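Local coordinates for Polyphosphate:AMP phosphotransferase (Meiothermus ruber H328, PDB 5O6M), which uses inorganic polyphosphate as phosphate donor to convert AMP to ADP and ADP to ATP, and also accepts other nucleoside mono- and diphosphates, at residues I163-E174 against Y221-N230. The protein carries 1 engineered substitution. Numbering follows the deposited sequence.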
loop_
_atom_site.group_PDB
_atom_site.type_symbol
_atom_site.label_atom_id
_atom_site.label_comp_id
_atom_site.label_asym_id
_atom_site.label_seq_id
_atom_site.Cartn_x
_atom_site.Cartn_y
_atom_site.Cartn_z
ATOM N N ILE D 163 -6.884 -16.701 -15.244
ATOM C CA ILE D 163 -7.846 -16.646 -14.150
ATOM C C ILE D 163 -8.526 -17.998 -14.012
ATOM O O ILE D 163 -9.109 -18.510 -14.976
ATOM C CB ILE D 163 -8.888 -15.538 -14.372
ATOM C CG1 ILE D 163 -8.200 -14.184 -14.533
ATOM C CG2 ILE D 163 -9.887 -15.507 -13.221
ATOM C CD1 ILE D 163 -9.158 -13.058 -14.887
ATOM N N LEU D 164 -8.464 -18.567 -12.813
ATOM C CA LEU D 164 -9.218 -19.762 -12.469
ATOM C C LEU D 164 -10.091 -19.449 -11.264
ATOM O O LEU D 164 -9.593 -18.965 -10.242
ATOM C CB LEU D 164 -8.293 -20.947 -12.153
ATOM C CG LEU D 164 -7.436 -21.510 -13.287
ATOM C CD1 LEU D 164 -7.165 -22.992 -13.061
ATOM C CD2 LEU D 164 -8.095 -21.279 -14.633
ATOM N N LYS D 165 -11.382 -19.741 -11.376
ATOM C CA LYS D 165 -12.319 -19.539 -10.282
ATOM C C LYS D 165 -12.915 -20.883 -9.897
ATOM O O LYS D 165 -13.450 -21.602 -10.748
ATOM C CB LYS D 165 -13.407 -18.534 -10.669
ATOM C CG LYS D 165 -12.849 -17.158 -11.022
ATOM C CD LYS D 165 -13.934 -16.183 -11.458
ATOM C CE LYS D 165 -14.535 -16.542 -12.800
ATOM N NZ LYS D 165 -15.429 -15.448 -13.293
ATOM N N PHE D 166 -12.795 -21.231 -8.619
ATOM C CA PHE D 166 -13.263 -22.508 -8.098
ATOM C C PHE D 166 -14.350 -22.256 -7.067
ATOM O O PHE D 166 -14.126 -21.539 -6.084
ATOM C CB PHE D 166 -12.113 -23.301 -7.468
ATOM C CG PHE D 166 -11.051 -23.721 -8.444
ATOM C CD1 PHE D 166 -11.244 -24.817 -9.270
ATOM C CD2 PHE D 166 -9.859 -23.026 -8.533
ATOM C CE1 PHE D 166 -10.265 -25.210 -10.171
ATOM C CE2 PHE D 166 -8.875 -23.411 -9.432
ATOM C CZ PHE D 166 -9.077 -24.507 -10.250
ATOM N N PHE D 167 -15.531 -22.822 -7.301
ATOM C CA PHE D 167 -16.560 -22.924 -6.276
ATOM C C PHE D 167 -16.503 -24.342 -5.714
ATOM O O PHE D 167 -16.802 -25.307 -6.424
ATOM C CB PHE D 167 -17.940 -22.601 -6.844
ATOM C CG PHE D 167 -19.050 -22.701 -5.834
ATOM C CD1 PHE D 167 -19.051 -21.897 -4.706
ATOM C CD2 PHE D 167 -20.089 -23.603 -6.006
ATOM C CE1 PHE D 167 -20.071 -21.982 -3.772
ATOM C CE2 PHE D 167 -21.110 -23.697 -5.074
ATOM C CZ PHE D 167 -21.101 -22.884 -3.957
ATOM N N LEU D 168 -16.084 -24.474 -4.457
ATOM C CA LEU D 168 -16.084 -25.774 -3.788
ATOM C C LEU D 168 -17.489 -26.038 -3.258
ATOM O O LEU D 168 -17.959 -25.347 -2.347
ATOM C CB LEU D 168 -15.044 -25.826 -2.674
ATOM C CG LEU D 168 -13.640 -25.332 -3.028
ATOM C CD1 LEU D 168 -12.723 -25.393 -1.810
ATOM C CD2 LEU D 168 -13.054 -26.100 -4.198
ATOM N N HIS D 169 -18.151 -27.054 -3.815
ATOM C CA HIS D 169 -19.592 -27.240 -3.674
ATOM C C HIS D 169 -19.870 -28.364 -2.678
ATOM O O HIS D 169 -19.619 -29.539 -2.968
ATOM C CB HIS D 169 -20.216 -27.552 -5.032
ATOM C CG HIS D 169 -21.711 -27.607 -5.017
ATOM N ND1 HIS D 169 -22.477 -26.796 -4.205
ATOM C CD2 HIS D 169 -22.582 -28.372 -5.716
ATOM C CE1 HIS D 169 -23.756 -27.058 -4.408
ATOM N NE2 HIS D 169 -23.847 -28.011 -5.319
ATOM N N ILE D 170 -20.369 -28.002 -1.499
ATOM C CA ILE D 170 -20.767 -28.977 -0.497
ATOM C C ILE D 170 -22.278 -28.896 -0.306
ATOM O O ILE D 170 -22.929 -27.901 -0.646
ATOM C CB ILE D 170 -20.040 -28.781 0.850
ATOM C CG1 ILE D 170 -20.400 -27.426 1.462
ATOM C CG2 ILE D 170 -18.530 -28.924 0.675
ATOM C CD1 ILE D 170 -20.041 -27.304 2.930
ATOM N N SER D 171 -22.834 -29.966 0.249
ATOM C CA SER D 171 -24.255 -30.052 0.538
ATOM C C SER D 171 -24.577 -29.426 1.892
ATOM O O SER D 171 -23.697 -29.191 2.724
ATOM C CB SER D 171 -24.704 -31.510 0.522
ATOM O OG SER D 171 -24.056 -32.222 1.560
ATOM N N LYS D 172 -25.872 -29.175 2.115
ATOM C CA LYS D 172 -26.293 -28.573 3.376
ATOM C C LYS D 172 -26.006 -29.499 4.550
ATOM O O LYS D 172 -25.583 -29.046 5.621
ATOM C CB LYS D 172 -27.781 -28.227 3.330
ATOM C CG LYS D 172 -28.261 -27.477 4.557
ATOM C CD LYS D 172 -29.724 -27.081 4.452
ATOM C CE LYS D 172 -30.176 -26.346 5.708
ATOM N NZ LYS D 172 -31.515 -25.708 5.548
ATOM N N ASP D 173 -26.230 -30.802 4.369
ATOM C CA ASP D 173 -25.955 -31.752 5.441
ATOM C C ASP D 173 -24.457 -31.930 5.651
ATOM O O ASP D 173 -24.001 -32.115 6.787
ATOM C CB ASP D 173 -26.622 -33.095 5.137
ATOM C CG ASP D 173 -26.030 -34.237 5.944
ATOM O OD1 ASP D 173 -26.221 -34.262 7.181
ATOM O OD2 ASP D 173 -25.377 -35.114 5.339
ATOM N N GLU D 174 -23.672 -31.882 4.570
ATOM C CA GLU D 174 -22.224 -31.974 4.718
ATOM C C GLU D 174 -21.675 -30.808 5.533
ATOM O O GLU D 174 -20.803 -30.998 6.390
ATOM C CB GLU D 174 -21.546 -32.044 3.354
ATOM C CG GLU D 174 -20.032 -32.051 3.463
ATOM C CD GLU D 174 -19.506 -33.290 4.167
ATOM O OE1 GLU D 174 -20.200 -34.327 4.150
ATOM O OE2 GLU D 174 -18.407 -33.219 4.755
ATOM N N TYR D 221 -12.902 -15.921 -20.851
ATOM C CA TYR D 221 -11.650 -15.409 -20.318
ATOM C C TYR D 221 -11.519 -15.614 -18.814
ATOM O O TYR D 221 -10.422 -15.422 -18.279
ATOM C CB TYR D 221 -11.498 -13.914 -20.626
ATOM C CG TYR D 221 -12.662 -13.065 -20.165
ATOM C CD1 TYR D 221 -12.775 -12.679 -18.835
ATOM C CD2 TYR D 221 -13.622 -12.614 -21.061
ATOM C CE1 TYR D 221 -13.830 -11.902 -18.400
ATOM C CE2 TYR D 221 -14.679 -11.827 -20.636
ATOM C CZ TYR D 221 -14.777 -11.477 -19.302
ATOM O OH TYR D 221 -15.823 -10.698 -18.862
ATOM N N ALA D 222 -12.597 -16.001 -18.125
ATOM C CA ALA D 222 -12.576 -16.181 -16.671
ATOM C C ALA D 222 -13.604 -17.234 -16.272
ATOM O O ALA D 222 -14.671 -16.919 -15.731
ATOM C CB ALA D 222 -12.838 -14.856 -15.957
ATOM N N PRO D 223 -13.304 -18.507 -16.514
ATOM C CA PRO D 223 -14.285 -19.562 -16.246
ATOM C C PRO D 223 -14.444 -19.863 -14.762
ATOM O O PRO D 223 -13.504 -19.757 -13.969
ATOM C CB PRO D 223 -13.696 -20.772 -16.981
ATOM C CG PRO D 223 -12.218 -20.536 -16.917
ATOM C CD PRO D 223 -12.051 -19.042 -17.074
ATOM N N TRP D 224 -15.668 -20.242 -14.397
ATOM C CA TRP D 224 -15.947 -20.845 -13.103
ATOM C C TRP D 224 -15.902 -22.361 -13.222
ATOM O O TRP D 224 -16.380 -22.934 -14.206
ATOM C CB TRP D 224 -17.318 -20.418 -12.580
ATOM C CG TRP D 224 -17.322 -19.126 -11.827
ATOM C CD1 TRP D 224 -17.685 -17.903 -12.308
ATOM C CD2 TRP D 224 -16.971 -18.930 -10.450
ATOM N NE1 TRP D 224 -17.572 -16.952 -11.320
ATOM C CE2 TRP D 224 -17.134 -17.555 -10.171
ATOM C CE3 TRP D 224 -16.526 -19.778 -9.431
ATOM C CZ2 TRP D 224 -16.868 -17.010 -8.912
ATOM C CZ3 TRP D 224 -16.265 -19.236 -8.178
ATOM C CH2 TRP D 224 -16.435 -17.864 -7.933
ATOM N N TYR D 225 -15.327 -23.008 -12.213
ATOM C CA TYR D 225 -15.377 -24.456 -12.080
ATOM C C TYR D 225 -16.127 -24.800 -10.804
ATOM O O TYR D 225 -15.782 -24.306 -9.726
ATOM C CB TYR D 225 -13.979 -25.071 -12.043
ATOM C CG TYR D 225 -13.182 -24.853 -13.303
ATOM C CD1 TYR D 225 -13.265 -25.742 -14.368
ATOM C CD2 TYR D 225 -12.339 -23.756 -13.428
ATOM C CE1 TYR D 225 -12.532 -25.541 -15.522
ATOM C CE2 TYR D 225 -11.602 -23.548 -14.576
ATOM C CZ TYR D 225 -11.701 -24.440 -15.618
ATOM O OH TYR D 225 -10.963 -24.222 -16.756
ATOM N N VAL D 226 -17.158 -25.624 -10.932
ATOM C CA VAL D 226 -17.862 -26.167 -9.778
ATOM C C VAL D 226 -17.160 -27.459 -9.387
ATOM O O VAL D 226 -17.019 -28.372 -10.208
ATOM C CB VAL D 226 -19.348 -26.405 -10.084
ATOM C CG1 VAL D 226 -20.038 -27.029 -8.880
ATOM C CG2 VAL D 226 -20.019 -25.099 -10.469
ATOM N N ILE D 227 -16.703 -27.527 -8.142
ATOM C CA ILE D 227 -15.878 -28.622 -7.648
ATOM C C ILE D 227 -16.716 -29.433 -6.662
ATOM O O ILE D 227 -17.057 -28.930 -5.580
ATOM C CB ILE D 227 -14.589 -28.111 -6.988
ATOM C CG1 ILE D 227 -13.808 -27.208 -7.952
ATOM C CG2 ILE D 227 -13.737 -29.284 -6.499
ATOM C CD1 ILE D 227 -13.369 -27.910 -9.224
ATOM N N PRO D 228 -17.102 -30.668 -6.996
ATOM C CA PRO D 228 -17.721 -31.530 -5.983
ATOM C C PRO D 228 -16.777 -31.660 -4.802
ATOM O O PRO D 228 -15.681 -32.215 -4.936
ATOM C CB PRO D 228 -17.919 -32.864 -6.714
ATOM C CG PRO D 228 -17.871 -32.518 -8.174
ATOM C CD PRO D 228 -16.926 -31.358 -8.285
ATOM N N ALA D 229 -17.177 -31.133 -3.646
ATOM C CA ALA D 229 -16.251 -30.952 -2.537
ATOM C C ALA D 229 -16.696 -31.647 -1.259
ATOM O O ALA D 229 -16.114 -31.394 -0.198
ATOM C CB ALA D 229 -16.034 -29.456 -2.277
ATOM N N ASN D 230 -17.709 -32.514 -1.318
ATOM C CA ASN D 230 -18.048 -33.287 -0.128
ATOM C C ASN D 230 -16.935 -34.260 0.242
ATOM O O ASN D 230 -16.774 -34.587 1.423
ATOM C CB ASN D 230 -19.367 -34.031 -0.336
ATOM C CG ASN D 230 -20.579 -33.183 0.008
ATOM O OD1 ASN D 230 -20.460 -31.983 0.285
ATOM N ND2 ASN D 230 -21.751 -33.802 -0.003
#
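Tyr225 N bonds to Lys165 O (2.8 Å), and a parallel ladder continues through Phe167, Ile227 and His169 to Ala229 N, joining 224-228, an outermost strand of the five-stranded P-loop kinase sheet, to 161-169. On the sheet face of Lys165 and Trp224, the lysine methylenes lie over one face of the indole, the side chains crossing at about a right angle; CE makes a CH-pi contact 3.6 Å from the five-membered ring centroid. The bend at chi3 (-69°) brings NZ back to Ala222 O, a weak bond; NZ also salt-bridges Glu153 and hydrogen-bonds to Tyr125 OH and Thr217 O, while Trp224 NE1 bonds to Thr217 OG1. With an alanine at Trp224, the Lys165 methylenes would probably lose their flat support and Thr217 OG1 its indole donor. On the face of Phe166 and Tyr225, the two rings lie side by side, barely overlapping, planes at 27°, and Phe166 CD1 meets Ile227 CG1 at 3.7 Å. Asn230 OD1 takes Ser171 N (3.1 Å) on an in-plane lone pair, and ND2 donates to Ser171 OG (3.2 Å), which also N-caps helix 172-183 by accepting Glu174 N. The amide ties helix start to strand exit, while the buried ammonium, paired with the Glu153 carboxylate, probably stays charged.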